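Local atomic coordinates of protelomerase (Agrobacterium tumefaciens, PDB entry 4F43), a protein that generates and protects the hairpin ends of the linear chromosome, probably by cutting DNA and rejoining its strands as covalently closed hairpin telomeres. Residues A[153-161]-A[225-233]; A[135-144]-A[208-219]. The protein carries 1 engineered substitution. All coordinates share one frame; numbering follows the deposited sequence. Where two conformers were deposited one is given.

Contact 1 of 2, residues A[153-161]-A[225-233]; sequences RAPYEVFTQ and WHGMSIDDF. Engineered in segment 153-161: Ala154 (natural residue Arg). With nucleotides of chain B.
Phe233 rises from the start of helix 230-248 and fits as a knob into a hole formed by Pro155, Tyr156, Phe159 and Thr160 of helix 155-161. Its CE1 lies 3.5 Å from Phe159 CB, while Thr160 CG2 approaches Phe233 CD1. The rings of Phe159 and Phe233 are inclined at 35° with centroids 5.7 Å apart, so they neither stack nor meet edge-to-face. On its other flank Phe159 turns an edge to the six-membered ring of Trp225 in a T-shaped pair, planes at 63° and Phe159 CD1 3.5 Å from Trp225 CZ3. Together the three rings make an aromatic cluster, and Trp225 NE1 is hydrogen-bonded to Thr237 OG1 of helix 230-248.

Tyr156 swings its ring alongside the N-terminal turn of that helix because CG stands anti to the backbone N (chi1 -173°). Ile230 crosses it at about a right angle, with Ile230 CD1 3.7 Å from Tyr156 CD1.

Both helix starts face bound DNA in this part of the telomere resolvase catalytic domain. Tyr156 N donates a 2.7 Å hydrogen bond to OP1 of DT23 of chain B, a phosphate met by the N-terminal turn of helix 155-161, whose dipole would be expected to favour the anion. Ala154, an engineered residue at the N-cap, brings its CB near the same oxygen, and Ile230 CD1 packs against OP2.

A backbone bond holds the far end: Gly227 N, within a type II turn from Trp225 to Met228, points almost straight at Thr160 O (3.2 Å). At the start of helix 230-248 a water joins Tyr156 OH to Ile230 N, from which it accepts at 2.8 Å. Ser229 caps this helix through a weak bond from Asp232 N to Ser229 OG.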
loop_
_atom_site.group_PDB
_atom_site.type_symbol
_atom_site.label_atom_id
_atom_site.label_comp_id
_atom_site.label_asym_id
_atom_site.label_seq_id
_atom_site.Cartn_x
_atom_site.Cartn_y
_atom_site.Cartn_z
ATOM N N ARG A 153 5.926 7.917 3.764
ATOM C CA ARG A 153 6.032 6.554 3.260
ATOM C C ARG A 153 4.835 5.714 3.706
ATOM O O ARG A 153 4.175 6.030 4.696
ATOM C CB ARG A 153 7.343 5.901 3.708
ATOM C CG ARG A 153 8.603 6.619 3.241
ATOM C CD ARG A 153 8.556 6.936 1.755
ATOM N NE ARG A 153 8.228 8.336 1.501
ATOM C CZ ARG A 153 8.090 8.860 0.287
ATOM N NH1 ARG A 153 7.793 10.144 0.147
ATOM N NH2 ARG A 153 8.247 8.097 -0.786
ATOM N N ALA A 154 4.563 4.645 2.965
ATOM C CA ALA A 154 3.449 3.754 3.265
ATOM C C ALA A 154 3.738 2.936 4.521
ATOM O O ALA A 154 4.899 2.692 4.847
ATOM C CB ALA A 154 3.182 2.836 2.076
ATOM N N PRO A 155 2.677 2.521 5.237
ATOM C CA PRO A 155 2.794 1.703 6.450
ATOM C C PRO A 155 3.688 0.475 6.272
ATOM O O PRO A 155 4.480 0.171 7.162
ATOM C CB PRO A 155 1.351 1.272 6.709
ATOM C CG PRO A 155 0.544 2.408 6.194
ATOM C CD PRO A 155 1.280 2.919 4.982
ATOM N N TYR A 156 3.565 -0.216 5.144
ATOM C CA TYR A 156 4.401 -1.382 4.879
ATOM C C TYR A 156 5.867 -0.970 4.779
ATOM O O TYR A 156 6.739 -1.576 5.406
ATOM C CB TYR A 156 3.953 -2.087 3.597
ATOM C CG TYR A 156 4.655 -3.398 3.339
ATOM C CD1 TYR A 156 4.453 -4.491 4.172
ATOM C CD2 TYR A 156 5.513 -3.549 2.256
ATOM C CE1 TYR A 156 5.091 -5.694 3.940
ATOM C CE2 TYR A 156 6.154 -4.750 2.015
ATOM C CZ TYR A 156 5.940 -5.818 2.859
ATOM O OH TYR A 156 6.576 -7.014 2.624
ATOM N N GLU A 157 6.123 0.075 3.998
ATOM C CA GLU A 157 7.468 0.613 3.839
ATOM C C GLU A 157 8.038 1.057 5.182
ATOM O O GLU A 157 9.140 0.663 5.557
ATOM C CB GLU A 157 7.458 1.796 2.869
ATOM C CG GLU A 157 6.984 1.454 1.466
ATOM C CD GLU A 157 6.769 2.688 0.611
ATOM O OE1 GLU A 157 6.710 3.800 1.175
ATOM O OE2 GLU A 157 6.661 2.545 -0.625
ATOM N N VAL A 158 7.269 1.872 5.900
ATOM C CA VAL A 158 7.693 2.418 7.188
ATOM C C VAL A 158 8.016 1.335 8.213
ATOM O O VAL A 158 9.113 1.304 8.770
ATOM C CB VAL A 158 6.617 3.356 7.788
ATOM C CG1 VAL A 158 6.963 3.718 9.226
ATOM C CG2 VAL A 158 6.465 4.609 6.944
ATOM N N PHE A 159 7.059 0.448 8.457
ATOM C CA PHE A 159 7.203 -0.555 9.507
ATOM C C PHE A 159 8.136 -1.711 9.147
ATOM O O PHE A 159 8.761 -2.299 10.029
ATOM C CB PHE A 159 5.836 -1.112 9.918
ATOM C CG PHE A 159 4.982 -0.137 10.681
ATOM C CD1 PHE A 159 5.277 0.179 11.996
ATOM C CD2 PHE A 159 3.878 0.449 10.089
ATOM C CE1 PHE A 159 4.491 1.069 12.701
ATOM C CE2 PHE A 159 3.089 1.338 10.787
ATOM C CZ PHE A 159 3.396 1.649 12.096
ATOM N N THR A 160 8.235 -2.044 7.862
ATOM C CA THR A 160 8.927 -3.276 7.484
ATOM C C THR A 160 10.244 -3.123 6.717
ATOM O O THR A 160 11.153 -3.933 6.896
ATOM C CB THR A 160 8.001 -4.230 6.696
ATOM O OG1 THR A 160 7.707 -3.668 5.413
ATOM C CG2 THR A 160 6.704 -4.465 7.454
ATOM N N GLN A 161 10.361 -2.110 5.864
ATOM C CA GLN A 161 11.497 -2.075 4.943
ATOM C C GLN A 161 11.983 -0.688 4.512
ATOM O O GLN A 161 12.466 -0.523 3.392
ATOM C CB GLN A 161 11.180 -2.915 3.703
ATOM C CG GLN A 161 9.902 -2.502 2.991
ATOM C CD GLN A 161 9.548 -3.428 1.846
ATOM O OE1 GLN A 161 10.062 -4.543 1.753
ATOM N NE2 GLN A 161 8.668 -2.969 0.963
ATOM N N TRP A 225 9.239 -6.581 13.192
ATOM C CA TRP A 225 8.602 -6.043 11.993
ATOM C C TRP A 225 9.506 -6.079 10.762
ATOM O O TRP A 225 9.023 -6.153 9.633
ATOM C CB TRP A 225 8.146 -4.605 12.240
ATOM C CG TRP A 225 6.778 -4.487 12.825
ATOM C CD1 TRP A 225 5.741 -5.364 12.682
ATOM C CD2 TRP A 225 6.293 -3.425 13.655
ATOM N NE1 TRP A 225 4.640 -4.912 13.369
ATOM C CE2 TRP A 225 4.953 -3.723 13.976
ATOM C CE3 TRP A 225 6.862 -2.251 14.157
ATOM C CZ2 TRP A 225 4.174 -2.889 14.776
ATOM C CZ3 TRP A 225 6.089 -1.425 14.952
ATOM C CH2 TRP A 225 4.758 -1.747 15.253
ATOM N N HIS A 226 10.815 -6.021 10.984
ATOM C CA HIS A 226 11.772 -5.927 9.884
ATOM C C HIS A 226 11.816 -7.189 9.025
ATOM O O HIS A 226 12.010 -8.293 9.534
ATOM C CB HIS A 226 13.171 -5.616 10.419
ATOM C CG HIS A 226 14.141 -5.191 9.361
ATOM N ND1 HIS A 226 14.059 -3.971 8.725
ATOM C CD2 HIS A 226 15.213 -5.822 8.826
ATOM C CE1 HIS A 226 15.040 -3.868 7.845
ATOM N NE2 HIS A 226 15.754 -4.979 7.887
ATOM N N GLY A 227 11.638 -7.013 7.719
ATOM C CA GLY A 227 11.722 -8.114 6.775
ATOM C C GLY A 227 10.446 -8.929 6.690
ATOM O O GLY A 227 10.400 -9.963 6.022
ATOM N N MET A 228 9.406 -8.456 7.368
ATOM C CA MET A 228 8.130 -9.159 7.414
ATOM C C MET A 228 7.436 -9.155 6.060
ATOM O O MET A 228 7.665 -8.270 5.236
ATOM C CB MET A 228 7.214 -8.517 8.456
ATOM C CG MET A 228 6.596 -9.496 9.432
ATOM S SD MET A 228 5.529 -8.669 10.626
ATOM C CE MET A 228 5.092 -10.040 11.691
ATOM N N SER A 229 6.585 -10.150 5.835
ATOM C CA SER A 229 5.779 -10.201 4.625
ATOM C C SER A 229 4.507 -9.387 4.830
ATOM O O SER A 229 4.176 -9.018 5.956
ATOM C CB SER A 229 5.438 -11.647 4.260
ATOM O OG SER A 229 4.650 -12.256 5.267
ATOM N N ILE A 230 3.796 -9.109 3.743
ATOM C CA ILE A 230 2.613 -8.254 3.802
ATOM C C ILE A 230 1.473 -8.881 4.609
ATOM O O ILE A 230 0.772 -8.189 5.348
ATOM C CB ILE A 230 2.128 -7.848 2.384
ATOM C CG1 ILE A 230 0.882 -6.963 2.470
ATOM C CG2 ILE A 230 1.872 -9.076 1.518
ATOM C CD1 ILE A 230 1.095 -5.673 3.234
ATOM N N ASP A 231 1.301 -10.193 4.479
ATOM C CA ASP A 231 0.258 -10.896 5.217
ATOM C C ASP A 231 0.588 -10.934 6.706
ATOM O O ASP A 231 -0.281 -10.708 7.554
ATOM C CB ASP A 231 0.076 -12.313 4.672
ATOM C CG ASP A 231 -0.255 -12.328 3.191
ATOM O OD1 ASP A 231 -1.430 -12.095 2.840
ATOM O OD2 ASP A 231 0.662 -12.574 2.378
ATOM N N ASP A 232 1.852 -11.219 7.010
ATOM C CA ASP A 232 2.333 -11.216 8.386
ATOM C C ASP A 232 2.120 -9.850 9.021
ATOM O O ASP A 232 1.582 -9.748 10.121
ATOM C CB ASP A 232 3.815 -11.588 8.442
ATOM C CG ASP A 232 4.059 -13.057 8.165
ATOM O OD1 ASP A 232 3.205 -13.884 8.547
ATOM O OD2 ASP A 232 5.103 -13.384 7.564
ATOM N N PHE A 233 2.541 -8.805 8.314
ATOM C CA PHE A 233 2.369 -7.434 8.779
ATOM C C PHE A 233 0.897 -7.101 9.001
ATOM O O PHE A 233 0.540 -6.435 9.976
ATOM C CB PHE A 233 2.983 -6.454 7.776
ATOM C CG PHE A 233 2.650 -5.017 8.055
ATOM C CD1 PHE A 233 3.310 -4.320 9.052
ATOM C CD2 PHE A 233 1.679 -4.360 7.316
ATOM C CE1 PHE A 233 3.003 -2.999 9.311
ATOM C CE2 PHE A 233 1.371 -3.037 7.571
ATOM C CZ PHE A 233 2.035 -2.356 8.568
ATOM P P DT B 23 0.556 -1.213 3.131
ATOM O OP1 DT B 23 1.386 -0.071 3.574
ATOM O OP2 DT B 23 0.608 -2.492 3.870
ATOM O "O5'" DT B 23 -0.970 -0.739 3.077
ATOM C "C5'" DT B 23 -1.309 0.501 2.466
ATOM C "C4'" DT B 23 -2.816 0.696 2.441
ATOM O "O4'" DT B 23 -3.433 -0.431 1.767
ATOM C "C3'" DT B 23 -3.487 0.779 3.811
ATOM O "O3'" DT B 23 -4.481 1.800 3.797
ATOM C "C2'" DT B 23 -4.114 -0.599 3.979
ATOM C "C1'" DT B 23 -4.530 -0.869 2.541
ATOM N N1 DT B 23 -4.821 -2.298 2.237
ATOM C C2 DT B 23 -6.104 -2.642 1.883
ATOM O O2 DT B 23 -7.012 -1.835 1.808
ATOM N N3 DT B 23 -6.288 -3.971 1.618
ATOM C C4 DT B 23 -5.345 -4.977 1.668
ATOM O O4 DT B 23 -5.628 -6.144 1.407
ATOM C C5 DT B 23 -4.019 -4.552 2.045
ATOM C C7 DT B 23 -2.901 -5.547 2.138
ATOM C C6 DT B 23 -3.825 -3.252 2.309
ATOM P P DT B 22 3.816 -5.028 -2.017
ATOM O OP1 DT B 22 5.069 -4.695 -2.731
ATOM O OP2 DT B 22 3.731 -6.269 -1.216
ATOM O "O5'" DT B 22 3.437 -3.798 -1.062
ATOM C "C5'" DT B 22 2.463 -3.942 -0.029
ATOM C "C4'" DT B 22 1.265 -3.039 -0.266
ATOM O "O4'" DT B 22 0.333 -3.709 -1.145
ATOM C "C3'" DT B 22 0.440 -2.707 0.971
ATOM O "O3'" DT B 22 0.912 -1.516 1.594
ATOM C "C2'" DT B 22 -0.967 -2.502 0.420
ATOM C "C1'" DT B 22 -0.934 -3.108 -0.980
ATOM N N1 DT B 22 -2.010 -4.120 -1.205
ATOM C C2 DT B 22 -3.311 -3.689 -1.338
ATOM O O2 DT B 22 -3.643 -2.518 -1.288
ATOM N N3 DT B 22 -4.226 -4.687 -1.544
ATOM C C4 DT B 22 -3.986 -6.045 -1.625
ATOM O O4 DT B 22 -4.891 -6.856 -1.813
ATOM C C5 DT B 22 -2.604 -6.427 -1.475
ATOM C C7 DT B 22 -2.211 -7.873 -1.543
ATOM C C6 DT B 22 -1.696 -5.461 -1.274
HETATM O O HOH W 1 5.191 -9.518 1.395
#

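Contact 2 of 2, residues A[135-144]-A[208-219]; sequences LKSSDPLMIG and TVLAAYKRLRES
Two helices of the telomere resolvase catalytic domain pack here, the start of helix 140-151 and the loop leading into it against helix 206-217. Their short axes approach to 9.6 Å with N-to-C directions 143° apart, which makes the pair roughly antiparallel.

Ile143 and Ala212 lie at the middle of the interface. Ile143 CG2, anti to its own backbone N, reaches the carbonyl side of the facing helix, 3.2 Å from Ala212 O and 3.8 Å from Ala212 CB. The small Ala212 leaves room for the preceding loop as well: its CB meets Leu135 CG at 3.6 Å and also lies against Leu135 O. Further toward the start of helix 206-217, the CD2 branch of Leu135 touches the methyls of Thr208 and Val209.

At the other end Leu216 sends CD1 to Pro140 O (3.4 Å), the carbonyl that already accepts from Gly144 N. Pro140 CG rests near the OG of Ser219, the N-cap residue of the next helix, 220-225; that OG bonds back to Leu216 O and weakly to Gly222 N.

Arg215 is the polar element. A bend at chi3 (56°) brings its guanidinium to the Ser137 carbonyl; Arg215 NH2 is modelled as donating to Ser137 O, but at 2.4 Å and 119° the bond is doubtful in detail. Ile143 CD1 lies over the centre of one guanidinium face, 4.1 Å above its plane, so the charged group runs across an aliphatic branch. Ser137 OG accepts from Asp139 N, an ST turn that shapes the loop just before the Asp139 N-cap. With Leu135, Ile143, Ala212 and Leu216 as its apolar core, the contact is a near-antiparallel helix-helix packing within the catalytic domain.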
loop_
_atom_site.group_PDB
_atom_site.type_symbol
_atom_site.label_atom_id
_atom_site.label_comp_id
_atom_site.label_asym_id
_atom_site.label_seq_id
_atom_site.Cartn_x
_atom_site.Cartn_y
_atom_site.Cartn_z
ATOM N N LEU A 135 6.593 11.352 16.921
ATOM C CA LEU A 135 7.993 11.116 16.582
ATOM C C LEU A 135 8.877 10.992 17.827
ATOM O O LEU A 135 9.961 10.414 17.773
ATOM C CB LEU A 135 8.518 12.241 15.689
ATOM C CG LEU A 135 9.124 11.826 14.349
ATOM C CD1 LEU A 135 8.103 11.064 13.523
ATOM C CD2 LEU A 135 9.632 13.041 13.589
ATOM N N LYS A 136 8.406 11.537 18.945
ATOM C CA LYS A 136 9.180 11.542 20.183
ATOM C C LYS A 136 8.639 10.553 21.214
ATOM O O LYS A 136 9.105 10.515 22.352
ATOM C CB LYS A 136 9.222 12.954 20.772
ATOM C CG LYS A 136 9.926 13.960 19.877
ATOM C CD LYS A 136 9.389 15.364 20.082
ATOM C CE LYS A 136 10.029 16.342 19.112
ATOM N NZ LYS A 136 9.375 17.678 19.165
ATOM N N SER A 137 7.658 9.752 20.812
ATOM C CA SER A 137 7.088 8.745 21.698
ATOM C C SER A 137 8.034 7.556 21.840
ATOM O O SER A 137 8.993 7.422 21.080
ATOM C CB SER A 137 5.730 8.276 21.176
ATOM O OG SER A 137 5.154 7.310 22.040
ATOM N N SER A 138 7.760 6.696 22.815
ATOM C CA SER A 138 8.585 5.514 23.044
ATOM C C SER A 138 7.891 4.254 22.541
ATOM O O SER A 138 8.484 3.176 22.506
ATOM C CB SER A 138 8.928 5.373 24.527
ATOM O OG SER A 138 7.758 5.198 25.305
ATOM N N ASP A 139 6.627 4.395 22.157
ATOM C CA ASP A 139 5.867 3.290 21.591
ATOM C C ASP A 139 6.106 3.235 20.085
ATOM O O ASP A 139 5.712 4.151 19.362
ATOM C CB ASP A 139 4.376 3.463 21.895
ATOM C CG ASP A 139 3.527 2.340 21.329
ATOM O OD1 ASP A 139 4.038 1.209 21.198
ATOM O OD2 ASP A 139 2.342 2.589 21.019
ATOM N N PRO A 140 6.760 2.160 19.612
ATOM C CA PRO A 140 7.169 1.995 18.209
ATOM C C PRO A 140 6.023 2.192 17.217
ATOM O O PRO A 140 6.254 2.671 16.106
ATOM C CB PRO A 140 7.667 0.549 18.163
ATOM C CG PRO A 140 8.132 0.276 19.547
ATOM C CD PRO A 140 7.171 1.010 20.437
ATOM N N LEU A 141 4.810 1.826 17.619
ATOM C CA LEU A 141 3.630 2.032 16.788
ATOM C C LEU A 141 3.407 3.520 16.539
ATOM O O LEU A 141 3.217 3.951 15.399
ATOM C CB LEU A 141 2.396 1.425 17.457
ATOM C CG LEU A 141 1.086 1.494 16.669
ATOM C CD1 LEU A 141 1.143 0.579 15.457
ATOM C CD2 LEU A 141 -0.097 1.143 17.558
ATOM N N MET A 142 3.437 4.297 17.618
ATOM C CA MET A 142 3.255 5.743 17.542
ATOM C C MET A 142 4.333 6.391 16.681
ATOM O O MET A 142 4.034 7.232 15.831
ATOM C CB MET A 142 3.266 6.360 18.943
ATOM C CG MET A 142 2.135 5.892 19.845
ATOM S SD MET A 142 0.506 6.255 19.167
ATOM C CE MET A 142 -0.541 5.813 20.549
ATOM N N ILE A 143 5.583 5.995 16.909
ATOM C CA ILE A 143 6.704 6.471 16.109
ATOM C C ILE A 143 6.466 6.154 14.637
ATOM O O ILE A 143 6.780 6.959 13.759
ATOM C CB ILE A 143 8.031 5.827 16.553
ATOM C CG1 ILE A 143 8.261 6.042 18.049
ATOM C CG2 ILE A 143 9.196 6.387 15.749
ATOM C CD1 ILE A 143 9.569 5.473 18.548
ATOM N N GLY A 144 5.899 4.980 14.380
ATOM C CA GLY A 144 5.548 4.579 13.031
ATOM C C GLY A 144 4.518 5.503 12.408
ATOM O O GLY A 144 4.690 5.955 11.277
ATOM N N THR A 208 15.377 14.903 13.538
ATOM C CA THR A 208 14.296 14.359 14.351
ATOM C C THR A 208 13.746 13.068 13.747
ATOM O O THR A 208 13.568 12.069 14.449
ATOM C CB THR A 208 13.151 15.378 14.513
ATOM O OG1 THR A 208 13.688 16.645 14.920
ATOM C CG2 THR A 208 12.149 14.895 15.550
ATOM N N VAL A 209 13.481 13.097 12.443
ATOM C CA VAL A 209 12.988 11.924 11.729
ATOM C C VAL A 209 13.995 10.781 11.794
ATOM O O VAL A 209 13.635 9.639 12.079
ATOM C CB VAL A 209 12.682 12.245 10.252
ATOM C CG1 VAL A 209 12.366 10.970 9.484
ATOM C CG2 VAL A 209 11.531 13.227 10.153
ATOM N N LEU A 210 15.259 11.103 11.537
ATOM C CA LEU A 210 16.336 10.118 11.577
ATOM C C LEU A 210 16.467 9.494 12.960
ATOM O O LEU A 210 16.669 8.286 13.090
ATOM C CB LEU A 210 17.663 10.758 11.162
ATOM C CG LEU A 210 18.065 10.620 9.690
ATOM C CD1 LEU A 210 16.904 10.953 8.768
ATOM C CD2 LEU A 210 19.265 11.502 9.378
ATOM N N ALA A 211 16.346 10.323 13.992
ATOM C CA ALA A 211 16.410 9.841 15.366
ATOM C C ALA A 211 15.246 8.901 15.675
ATOM O O ALA A 211 15.444 7.805 16.206
ATOM C CB ALA A 211 16.419 11.009 16.337
ATOM N N ALA A 212 14.035 9.336 15.333
ATOM C CA ALA A 212 12.832 8.547 15.590
ATOM C C ALA A 212 12.868 7.207 14.865
ATOM O O ALA A 212 12.417 6.192 15.393
ATOM C CB ALA A 212 11.595 9.329 15.191
ATOM N N TYR A 213 13.407 7.215 13.651
ATOM C CA TYR A 213 13.549 5.996 12.866
ATOM C C TYR A 213 14.598 5.077 13.481
ATOM O O TYR A 213 14.401 3.861 13.569
ATOM C CB TYR A 213 13.919 6.332 11.421
ATOM C CG TYR A 213 14.389 5.142 10.617
ATOM C CD1 TYR A 213 13.489 4.197 10.141
ATOM C CD2 TYR A 213 15.737 4.965 10.331
ATOM C CE1 TYR A 213 13.918 3.109 9.406
ATOM C CE2 TYR A 213 16.176 3.881 9.597
ATOM C CZ TYR A 213 15.263 2.955 9.137
ATOM O OH TYR A 213 15.693 1.873 8.406
ATOM N N LYS A 214 15.710 5.668 13.911
ATOM C CA LYS A 214 16.790 4.908 14.527
ATOM C C LYS A 214 16.308 4.242 15.812
ATOM O O LYS A 214 16.751 3.148 16.161
ATOM C CB LYS A 214 17.992 5.810 14.812
ATOM C CG LYS A 214 19.299 5.055 14.970
ATOM C CD LYS A 214 19.626 4.272 13.708
ATOM C CE LYS A 214 20.912 3.478 13.863
ATOM N NZ LYS A 214 21.219 2.682 12.642
ATOM N N ARG A 215 15.392 4.909 16.509
ATOM C CA ARG A 215 14.778 4.335 17.700
ATOM C C ARG A 215 13.776 3.250 17.322
ATOM O O ARG A 215 13.677 2.221 17.990
ATOM C CB ARG A 215 14.080 5.422 18.519
ATOM C CG ARG A 215 15.023 6.430 19.151
ATOM C CD ARG A 215 14.249 7.592 19.742
ATOM N NE ARG A 215 13.252 7.144 20.709
ATOM C CZ ARG A 215 12.113 7.783 20.956
ATOM N NH1 ARG A 215 11.820 8.897 20.299
ATOM N NH2 ARG A 215 11.263 7.304 21.854
ATOM N N LEU A 216 13.033 3.495 16.246
ATOM C CA LEU A 216 12.027 2.558 15.758
ATOM C C LEU A 216 12.637 1.212 15.394
ATOM O O LEU A 216 12.091 0.161 15.729
ATOM C CB LEU A 216 11.315 3.140 14.534
ATOM C CG LEU A 216 10.442 2.173 13.727
ATOM C CD1 LEU A 216 9.115 1.911 14.427
ATOM C CD2 LEU A 216 10.222 2.692 12.314
ATOM N N ARG A 217 13.774 1.252 14.707
ATOM C CA ARG A 217 14.411 0.036 14.213
ATOM C C ARG A 217 15.001 -0.847 15.312
ATOM O O ARG A 217 14.901 -2.072 15.253
ATOM C CB ARG A 217 15.484 0.380 13.179
ATOM C CG ARG A 217 14.943 0.508 11.769
ATOM C CD ARG A 217 14.520 -0.851 11.236
ATOM N NE ARG A 217 13.423 -0.756 10.278
ATOM C CZ ARG A 217 12.145 -0.944 10.588
ATOM N NH1 ARG A 217 11.800 -1.239 11.834
ATOM N NH2 ARG A 217 11.211 -0.838 9.654
ATOM N N GLU A 218 15.610 -0.223 16.314
ATOM C CA GLU A 218 16.329 -0.964 17.347
ATOM C C GLU A 218 15.429 -1.469 18.472
ATOM O O GLU A 218 15.908 -2.063 19.439
ATOM C CB GLU A 218 17.471 -0.116 17.909
ATOM C CG GLU A 218 18.523 0.230 16.872
ATOM C CD GLU A 218 19.619 1.116 17.422
ATOM O OE1 GLU A 218 19.549 1.480 18.615
ATOM O OE2 GLU A 218 20.551 1.450 16.662
ATOM N N SER A 219 14.127 -1.237 18.342
ATOM C CA SER A 219 13.168 -1.741 19.317
ATOM C C SER A 219 12.874 -3.216 19.058
ATOM O O SER A 219 13.233 -3.752 18.010
ATOM C CB SER A 219 11.875 -0.923 19.276
ATOM O OG SER A 219 11.292 -0.949 17.985
#

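Overall arrangement
Contact 1 and contact 2 have centres 15 Å apart and alternate along the chain, both inside the catalytic domain. Helix 140-151 of contact 2 is followed, after a short connection, by helix 155-161 of contact 1, while helix 206-217 is followed by helix 220-225 and the turn of segment 225-233. Arg217, on segment 208-219 but not touching segment 135-144, links the two: its NH2 lies 2.9 Å from Phe159 O, a probable though weak hydrogen bond. In the second half of helix 140-151, Leu147 touches side chains of both contacts, such as Leu216 and Val158, and Ile148 those of contact 1. Contact 1 binds the DNA backbone directly, whereas the nearest atom of contact 2 is about 10 Å from the nucleic acid.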